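Local coordinates for ribosome-associated protein Y (PSrp-1) (Clostridium acetobutylicum, PDB 3KA5), which is probably required for the pairing of 70S ribosomes into translationally inactive 100S dimers in stationary phase, and is represented here by its C-terminal domain, at the interface of chains A and B. Residues are numbered along the deposited sequence; one frame, centred on the assembly and turned at random. Chains: chain A/B, Ribosome-associated protein Y (PSrp-1).

Contact 1: the interface of chains A and B. Residues chain A 29, 31, 42, 44, 54; chain B 7, 29, 31, 42, 54.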
ATOM      1  N   PHE A  29      -5.395   4.726  -3.786  1.00 10.69           N
ATOM      2  CA  PHE A  29      -4.040   4.418  -3.324  1.00  9.12           C
ATOM      3  C   PHE A  29      -3.418   3.528  -4.406  1.00 11.08           C
ATOM      4  O   PHE A  29      -4.135   2.872  -5.160  1.00 12.81           O
ATOM      5  CB  PHE A  29      -4.034   3.751  -1.934  1.00 13.87           C
ATOM      6  CG  PHE A  29      -4.536   2.337  -1.913  1.00 12.83           C
ATOM      7  CD1 PHE A  29      -3.668   1.269  -2.122  1.00 12.29           C
ATOM      8  CD2 PHE A  29      -5.873   2.074  -1.654  1.00 14.15           C
ATOM      9  CE1 PHE A  29      -4.129  -0.038  -2.066  1.00 12.88           C
ATOM     10  CE2 PHE A  29      -6.341   0.766  -1.598  1.00 13.16           C
ATOM     11  CZ  PHE A  29      -5.468  -0.288  -1.805  1.00 10.63           C
ATOM     12  N   VAL A  31       0.062   0.884  -5.154  1.00  8.26           N
ATOM     13  CA  VAL A  31       1.309   0.263  -4.728  1.00 10.22           C
ATOM     14  C   VAL A  31       2.237   0.120  -5.925  1.00 13.28           C
ATOM     15  O   VAL A  31       1.819  -0.324  -6.993  1.00 13.22           O
ATOM     16  CB  VAL A  31       1.054  -1.127  -4.103  1.00 12.75           C
ATOM     17  CG1 VAL A  31       2.354  -1.685  -3.522  1.00 13.84           C
ATOM     18  CG2 VAL A  31      -0.005  -1.017  -3.017  1.00 10.09           C
ATOM     19  N   VAL A  42       3.912   3.442  -1.662  1.00 11.89           N
ATOM     20  CA  VAL A  42       2.475   3.525  -1.867  1.00 10.22           C
ATOM     21  C   VAL A  42       2.068   4.991  -1.938  1.00 13.52           C
ATOM     22  O   VAL A  42       2.338   5.754  -1.016  1.00 11.73           O
ATOM     23  CB  VAL A  42       1.689   2.871  -0.712  1.00 10.69           C
ATOM     24  CG1 VAL A  42       0.197   2.893  -1.029  1.00  9.83           C
ATOM     25  CG2 VAL A  42       2.172   1.437  -0.498  1.00 10.40           C
ATOM     26  N   TYR A  44      -1.029   7.811  -2.322  1.00  8.88           N
ATOM     27  CA  TYR A  44      -2.451   7.848  -2.050  1.00  9.60           C
ATOM     28  C   TYR A  44      -2.940   9.280  -2.091  1.00  9.97           C
ATOM     29  O   TYR A  44      -2.148  10.220  -2.024  1.00 15.40           O
ATOM     30  CB  TYR A  44      -2.751   7.211  -0.689  1.00 10.91           C
ATOM     31  CG  TYR A  44      -2.154   7.958   0.484  1.00 11.73           C
ATOM     32  CD1 TYR A  44      -2.910   8.880   1.207  1.00 24.01           C
ATOM     33  CD2 TYR A  44      -0.831   7.756   0.855  1.00  9.97           C
ATOM     34  CE1 TYR A  44      -2.354   9.591   2.273  1.00 23.96           C
ATOM     35  CE2 TYR A  44      -0.262   8.462   1.920  1.00 15.80           C
ATOM     36  CZ  TYR A  44      -1.028   9.373   2.622  1.00 23.15           C
ATOM     37  OH  TYR A  44      -0.464  10.075   3.669  1.00 31.37           O
ATOM     38  N   ILE A  54       4.047   6.928   0.859  1.00 14.54           N
ATOM     39  CA  ILE A  54       4.511   6.142   1.998  1.00 14.55           C
ATOM     40  C   ILE A  54       5.714   5.309   1.593  1.00 16.85           C
ATOM     41  O   ILE A  54       5.652   4.546   0.629  1.00 17.94           O
ATOM     42  CB  ILE A  54       3.410   5.194   2.503  1.00 12.25           C
ATOM     43  CG1 ILE A  54       2.131   5.985   2.777  1.00 15.08           C
ATOM     44  CG2 ILE A  54       3.879   4.477   3.762  1.00 13.92           C
ATOM     45  CD1 ILE A  54       0.927   5.118   3.068  1.00 14.80           C
TER
ATOM     46  N   ARG B   7       6.266   4.659   6.775  1.00 14.52           N
ATOM     47  CA  ARG B   7       5.239   3.688   7.139  1.00 17.91           C
ATOM     48  C   ARG B   7       5.006   3.782   8.645  1.00 15.98           C
ATOM     49  O   ARG B   7       5.956   3.736   9.431  1.00 16.81           O
ATOM     50  CB  ARG B   7       5.705   2.277   6.783  1.00 19.53           C
ATOM     51  CG  ARG B   7       4.658   1.207   6.984  1.00 20.19           C
ATOM     52  CD  ARG B   7       5.241  -0.168   6.718  1.00 20.88           C
ATOM     53  NE  ARG B   7       6.210  -0.565   7.734  1.00 13.48           N
ATOM     54  CZ  ARG B   7       7.449  -0.973   7.472  1.00 20.11           C
ATOM     55  NH1 ARG B   7       7.883  -1.036   6.219  1.00 23.76           N
ATOM     56  NH2 ARG B   7       8.253  -1.331   8.463  1.00 19.68           N
ATOM     57  N   PHE B  29      -6.811   1.502   3.972  1.00 12.78           N
ATOM     58  CA  PHE B  29      -5.740   0.626   3.525  1.00  9.44           C
ATOM     59  C   PHE B  29      -4.666   0.742   4.596  1.00 10.52           C
ATOM     60  O   PHE B  29      -4.648   1.718   5.341  1.00 12.56           O
ATOM     61  CB  PHE B  29      -5.229   1.024   2.134  1.00 11.50           C
ATOM     62  CG  PHE B  29      -4.427   2.283   2.106  1.00 13.20           C
ATOM     63  CD1 PHE B  29      -3.063   2.261   2.378  1.00 14.06           C
ATOM     64  CD2 PHE B  29      -5.026   3.488   1.775  1.00 15.14           C
ATOM     65  CE1 PHE B  29      -2.303   3.434   2.314  1.00 15.94           C
ATOM     66  CE2 PHE B  29      -4.276   4.665   1.709  1.00 15.26           C
ATOM     67  CZ  PHE B  29      -2.914   4.633   1.978  1.00 14.30           C
ATOM     68  N   VAL B  31      -0.391  -0.230   5.281  1.00  8.85           N
ATOM     69  CA  VAL B  31       0.887  -0.771   4.830  1.00  7.19           C
ATOM     70  C   VAL B  31       1.607  -1.380   6.023  1.00 12.26           C
ATOM     71  O   VAL B  31       1.685  -0.762   7.085  1.00 10.19           O
ATOM     72  CB  VAL B  31       1.780   0.347   4.234  1.00  9.39           C
ATOM     73  CG1 VAL B  31       3.067  -0.247   3.686  1.00 11.98           C
ATOM     74  CG2 VAL B  31       1.017   1.095   3.149  1.00  9.68           C
ATOM     75  N   VAL B  42       0.182  -4.780   1.763  1.00  9.00           N
ATOM     76  CA  VAL B  42      -0.830  -3.758   1.976  1.00  9.67           C
ATOM     77  C   VAL B  42      -2.203  -4.414   2.060  1.00 14.31           C
ATOM     78  O   VAL B  42      -2.596  -5.153   1.157  1.00 13.86           O
ATOM     79  CB  VAL B  42      -0.847  -2.735   0.815  1.00  6.31           C
ATOM     80  CG1 VAL B  42      -1.869  -1.638   1.097  1.00 12.54           C
ATOM     81  CG2 VAL B  42       0.548  -2.128   0.634  1.00  7.68           C
ATOM     82  N   ILE B  54      -2.373  -7.176  -0.657  1.00 12.82           N
ATOM     83  CA  ILE B  54      -1.520  -7.011  -1.829  1.00 15.43           C
ATOM     84  C   ILE B  54      -0.103  -7.435  -1.458  1.00 16.74           C
ATOM     85  O   ILE B  54       0.463  -6.958  -0.465  1.00 12.26           O
ATOM     86  CB  ILE B  54      -1.520  -5.538  -2.305  1.00 11.94           C
ATOM     87  CG1 ILE B  54      -2.962  -5.087  -2.566  1.00 13.18           C
ATOM     88  CG2 ILE B  54      -0.672  -5.391  -3.566  1.00 17.96           C
ATOM     89  CD1 ILE B  54      -3.113  -3.606  -2.849  1.00 16.66           C
TER

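Contact 2: the interface of chains A and B. Residues chain A 44, 46, 51-55; chain B 2-6.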
ATOM      1  N   TYR A  44      -1.029   7.811  -2.322  1.00  8.88           N
ATOM      2  CA  TYR A  44      -2.451   7.848  -2.050  1.00  9.60           C
ATOM      3  C   TYR A  44      -2.940   9.280  -2.091  1.00  9.97           C
ATOM      4  O   TYR A  44      -2.148  10.220  -2.024  1.00 15.40           O
ATOM      5  CB  TYR A  44      -2.751   7.211  -0.689  1.00 10.91           C
ATOM      6  CG  TYR A  44      -2.154   7.958   0.484  1.00 11.73           C
ATOM      7  CD1 TYR A  44      -2.910   8.880   1.207  1.00 24.01           C
ATOM      8  CD2 TYR A  44      -0.831   7.756   0.855  1.00  9.97           C
ATOM      9  CE1 TYR A  44      -2.354   9.591   2.273  1.00 23.96           C
ATOM     10  CE2 TYR A  44      -0.262   8.462   1.920  1.00 15.80           C
ATOM     11  CZ  TYR A  44      -1.028   9.373   2.622  1.00 23.15           C
ATOM     12  OH  TYR A  44      -0.464  10.075   3.669  1.00 31.37           O
ATOM     13  N   ARG A  46      -4.796  12.399  -0.515  1.00 23.16           N
ATOM     14  CA  ARG A  46      -5.090  12.983   0.789  1.00 28.90           C
ATOM     15  C   ARG A  46      -6.349  13.846   0.707  1.00 39.39           C
ATOM     16  O   ARG A  46      -6.633  14.442  -0.331  1.00 41.35           O
ATOM     17  CB  ARG A  46      -3.910  13.834   1.264  1.00 25.68           C
ATOM     18  CG  ARG A  46      -2.685  13.033   1.659  1.00 24.41           C
ATOM     19  CD  ARG A  46      -1.470  13.919   1.917  1.00 35.57           C
ATOM     20  NE  ARG A  46      -1.766  15.064   2.779  1.00 44.29           N
ATOM     21  CZ  ARG A  46      -0.927  15.547   3.694  1.00 42.66           C
ATOM     22  NH1 ARG A  46       0.257  14.981   3.876  1.00 37.24           N
ATOM     23  NH2 ARG A  46      -1.265  16.605   4.417  1.00 45.89           N
ATOM     24  N   TYR A  51      -1.174  14.710  -2.510  1.00 18.83           N
ATOM     25  CA  TYR A  51      -0.865  13.297  -2.635  1.00 19.92           C
ATOM     26  C   TYR A  51       0.114  12.923  -1.543  1.00 22.29           C
ATOM     27  O   TYR A  51       0.983  13.713  -1.180  1.00 27.54           O
ATOM     28  CB  TYR A  51      -0.213  12.998  -3.983  1.00 17.13           C
ATOM     29  CG  TYR A  51      -1.108  13.252  -5.166  1.00 16.55           C
ATOM     30  CD1 TYR A  51      -2.219  12.448  -5.404  1.00 18.95           C
ATOM     31  CD2 TYR A  51      -0.853  14.307  -6.041  1.00 18.90           C
ATOM     32  CE1 TYR A  51      -3.059  12.687  -6.484  1.00 18.07           C
ATOM     33  CE2 TYR A  51      -1.685  14.556  -7.120  1.00 23.39           C
ATOM     34  CZ  TYR A  51      -2.785  13.743  -7.336  1.00 21.15           C
ATOM     35  OH  TYR A  51      -3.621  13.992  -8.398  1.00 26.18           O
ATOM     36  N   GLY A  52      -0.029  11.714  -1.023  1.00 18.69           N
ATOM     37  CA  GLY A  52       0.880  11.249  -0.003  1.00 13.14           C
ATOM     38  C   GLY A  52       1.708  10.129  -0.592  1.00 18.96           C
ATOM     39  O   GLY A  52       1.269   9.441  -1.517  1.00 16.01           O
ATOM     40  N   LEU A  53       2.914   9.958  -0.068  1.00 17.71           N
ATOM     41  CA  LEU A  53       3.821   8.913  -0.517  1.00 15.71           C
ATOM     42  C   LEU A  53       4.372   8.209   0.719  1.00 20.80           C
ATOM     43  O   LEU A  53       5.064   8.819   1.536  1.00 22.09           O
ATOM     44  CB  LEU A  53       4.975   9.513  -1.326  1.00 20.01           C
ATOM     45  CG  LEU A  53       6.061   8.525  -1.763  1.00 20.30           C
ATOM     46  CD1 LEU A  53       5.458   7.483  -2.693  1.00 21.27           C
ATOM     47  CD2 LEU A  53       7.190   9.263  -2.456  1.00 35.37           C
ATOM     48  N   ILE A  54       4.047   6.928   0.859  1.00 14.54           N
ATOM     49  CA  ILE A  54       4.511   6.142   1.998  1.00 14.55           C
ATOM     50  C   ILE A  54       5.714   5.309   1.593  1.00 16.85           C
ATOM     51  O   ILE A  54       5.652   4.546   0.629  1.00 17.94           O
ATOM     52  CB  ILE A  54       3.410   5.194   2.503  1.00 12.25           C
ATOM     53  CG1 ILE A  54       2.131   5.985   2.777  1.00 15.08           C
ATOM     54  CG2 ILE A  54       3.879   4.477   3.762  1.00 13.92           C
ATOM     55  CD1 ILE A  54       0.927   5.118   3.068  1.00 14.80           C
ATOM     56  N   GLU A  55       6.808   5.456   2.333  1.00 16.32           N
ATOM     57  CA  GLU A  55       8.036   4.723   2.051  1.00 18.66           C
ATOM     58  C   GLU A  55       8.556   4.080   3.333  1.00 23.63           C
ATOM     59  O   GLU A  55       8.219   4.515   4.436  1.00 24.03           O
ATOM     60  CB  GLU A  55       9.091   5.671   1.461  1.00 31.73           C
ATOM     61  CG  GLU A  55       9.323   6.929   2.291  1.00 35.50           C
ATOM     62  CD  GLU A  55      10.242   7.935   1.614  1.00 39.92           C
ATOM     63  OE1 GLU A  55      10.453   9.021   2.193  1.00 40.64           O
ATOM     64  OE2 GLU A  55      10.752   7.650   0.510  1.00 33.11           O
TER
ATOM     65  N   ILE B   2       3.466  16.358  -3.040  1.00 38.56           N
ATOM     66  CA  ILE B   2       3.551  14.924  -2.767  1.00 36.08           C
ATOM     67  C   ILE B   2       4.211  14.909  -1.387  1.00 36.63           C
ATOM     68  O   ILE B   2       5.390  15.241  -1.261  1.00 44.97           O
ATOM     69  CB  ILE B   2       4.501  14.163  -3.715  1.00 32.04           C
ATOM     70  CG1 ILE B   2       3.957  14.127  -5.144  1.00 37.70           C
ATOM     71  CG2 ILE B   2       4.621  12.728  -3.275  1.00 43.35           C
ATOM     72  CD1 ILE B   2       4.693  13.090  -6.053  1.00 35.52           C
ATOM     73  N   VAL B   3       3.448  14.543  -0.362  1.00 32.55           N
ATOM     74  CA  VAL B   3       3.938  14.478   1.012  1.00 25.69           C
ATOM     75  C   VAL B   3       4.489  13.075   1.360  1.00 29.14           C
ATOM     76  O   VAL B   3       3.761  12.074   1.404  1.00 26.70           O
ATOM     77  CB  VAL B   3       2.810  14.888   2.006  1.00 27.11           C
ATOM     78  CG1 VAL B   3       3.386  15.085   3.361  1.00 33.98           C
ATOM     79  CG2 VAL B   3       2.118  16.185   1.545  1.00 35.05           C
ATOM     80  N   LYS B   4       5.800  13.025   1.571  1.00 26.14           N
ATOM     81  CA  LYS B   4       6.496  11.791   1.899  1.00 26.13           C
ATOM     82  C   LYS B   4       6.489  11.539   3.395  1.00 29.20           C
ATOM     83  O   LYS B   4       6.912  12.388   4.185  1.00 28.73           O
ATOM     84  CB  LYS B   4       7.937  11.848   1.384  1.00 21.77           C
ATOM     85  CG  LYS B   4       8.012  12.050  -0.113  1.00 28.35           C
ATOM     86  CD  LYS B   4       9.442  12.111  -0.599  1.00 34.42           C
ATOM     87  CE  LYS B   4       9.494  12.275  -2.110  1.00 39.76           C
ATOM     88  NZ  LYS B   4      10.897  12.307  -2.595  1.00 43.98           N
ATOM     89  N   THR B   5       5.978  10.374   3.774  1.00 19.89           N
ATOM     90  CA  THR B   5       5.921   9.972   5.170  1.00 22.95           C
ATOM     91  C   THR B   5       6.433   8.543   5.273  1.00 25.04           C
ATOM     92  O   THR B   5       6.461   7.797   4.284  1.00 18.65           O
ATOM     93  CB  THR B   5       4.484  10.010   5.732  1.00 32.38           C
ATOM     94  OG1 THR B   5       3.672   9.056   5.037  1.00 31.03           O
ATOM     95  CG2 THR B   5       3.889  11.397   5.571  1.00 39.28           C
ATOM     96  N   LYS B   6       6.849   8.168   6.475  1.00 16.54           N
ATOM     97  CA  LYS B   6       7.349   6.829   6.708  1.00 20.70           C
ATOM     98  C   LYS B   6       6.189   5.938   7.132  1.00 17.87           C
ATOM     99  O   LYS B   6       5.239   6.406   7.757  1.00 20.76           O
ATOM    100  CB  LYS B   6       8.417   6.849   7.806  1.00 24.29           C
ATOM    101  CG  LYS B   6       9.050   5.494   8.069  1.00 32.60           C
ATOM    102  CD  LYS B   6      10.161   5.566   9.116  1.00 42.95           C
ATOM    103  CE  LYS B   6       9.620   5.872  10.506  1.00 44.57           C
ATOM    104  NZ  LYS B   6      10.703   5.852  11.531  1.00 44.27           N
TER

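Contact 1: the interface of chains A and B
Four valine side chains meet at the middle of this sheet-to-sheet interface, A:Val31 and A:Val42 from one copy, B:Val31 and B:Val42 from the other. Each turns its CG2 methyl to the partner, and each sets it anti to its own carbonyl carbon with CG1 anti to the backbone N, so the two sheets meet methyl to methyl, tip to tip. A:Val42 CG2 lies 3.8 Å from B:Val31 CG2, and the two Val42 CG2 methyls come to 4.1 Å of each other next to the two-fold axis. Flanking them, the CD1 end of A:Ile54, on a chain extended at chi2 (171°), reaches the rim of the B:Phe29 ring, in its plane, with CD1 3.7 Å from CE1; B:Ile54 CD1 meets the edge of A:Phe29 the same way.

The two Phe29 rings come next. Both hold CG in the crowded position between backbone N and carbonyl carbon (chi1 71° in A, 72° in B), which brings them tip to tip. Each sets its CB over a face of the other ring, offset toward the rim; A:Phe29 CB is 3.8 Å from B:Phe29 CE2. Beyond this pair the far end of B:Phe29 runs into A:Tyr44, crossing it at about a right angle, its CZ 3.7 Å from A:Tyr44 CB, so B:Phe29 is met at edge, face and tip, and by the two-fold A:Phe29 should be too.

At the rim, A:Ile54 turns its other branch outward, and CG2 touches the backbone of B:Arg7, 3.7 Å from CA. The arginine chain, anti at chi1 and bent at chi3, contributes little more than its base here. No nitrogen or oxygen lies within bonding reach across this patch, so apolar contact carries it. The site joins two copies of the C-terminal domain of a long-form HPF, a dimer that plausibly serves to couple two ribosomes.

Contact 2: the interface of chains A and B
Strand 2-6 of chain B lies parallel to strand 51-55 of chain A, and the tight part of the contact is the backbone ladder between them. B:Val3 is gripped at both ends: its N-H gives a bond of 2.7 Å to A:Tyr51 O, lying in the carbonyl plane, while its own carbonyl O takes a bond of 2.7 Å from A:Leu53 N, which stands above the carbonyl plane. One step on, B:Thr5 N reaches A:Leu53 O at 2.9 Å, nearly along the C=O axis and almost straight at the hydrogen (169°). A:Glu55 N closes the ladder on B:Thr5 O at 3.1 Å.

Side chains line this ladder on both faces. A:Leu53, with CG anti to the backbone N (chi1 175°), lies alongside the extended B:Lys4 and points the same way; its CD2 methyl packs 3.7 Å from B:Lys4 CG, and its CB touches B:Ile2 CG2. On the opposite face A:Arg46, bent at chi3 (48°), crosses B:Val3 at about a right angle, so that its guanidinium carbon CZ rests 3.8 Å from B:Val3 CG2. The ring of A:Tyr44 has A:Gly52 CA over one face.

The charged ends fit more loosely. A:Glu55, CG in the crowded position and extended beyond it, crosses B:Lys4 obliquely, but A:Glu55 OE2 remains 5.6 Å from B:Lys4 NZ, so the opposite charges do not touch, and any attraction between them is probably weak. B:Lys6 offers the ladder little beyond its backbone and the base of its side chain. In the fold, the N-terminal strand of one copy is thus added beside the last strand of the other copy's sheet, a strand exchange.

The C-alpha centres of contact 1 and contact 2 are about 9 Å apart, and the two share A:Tyr44 and A:Ile54. Strand 51-55 joins them: its backbone takes up the foreign strand 2-6 of contact 2, while the side chain of A:Ile54 points into the core of contact 1. B:Arg7 follows directly on that strand, so the segment leaving contact 2 passes the edge of contact 1 on its way back to its own copy. With the two-fold twin of each contact, face packing and reciprocal strand exchange interlock the chains, suggesting a stable dimer rather than a passing encounter.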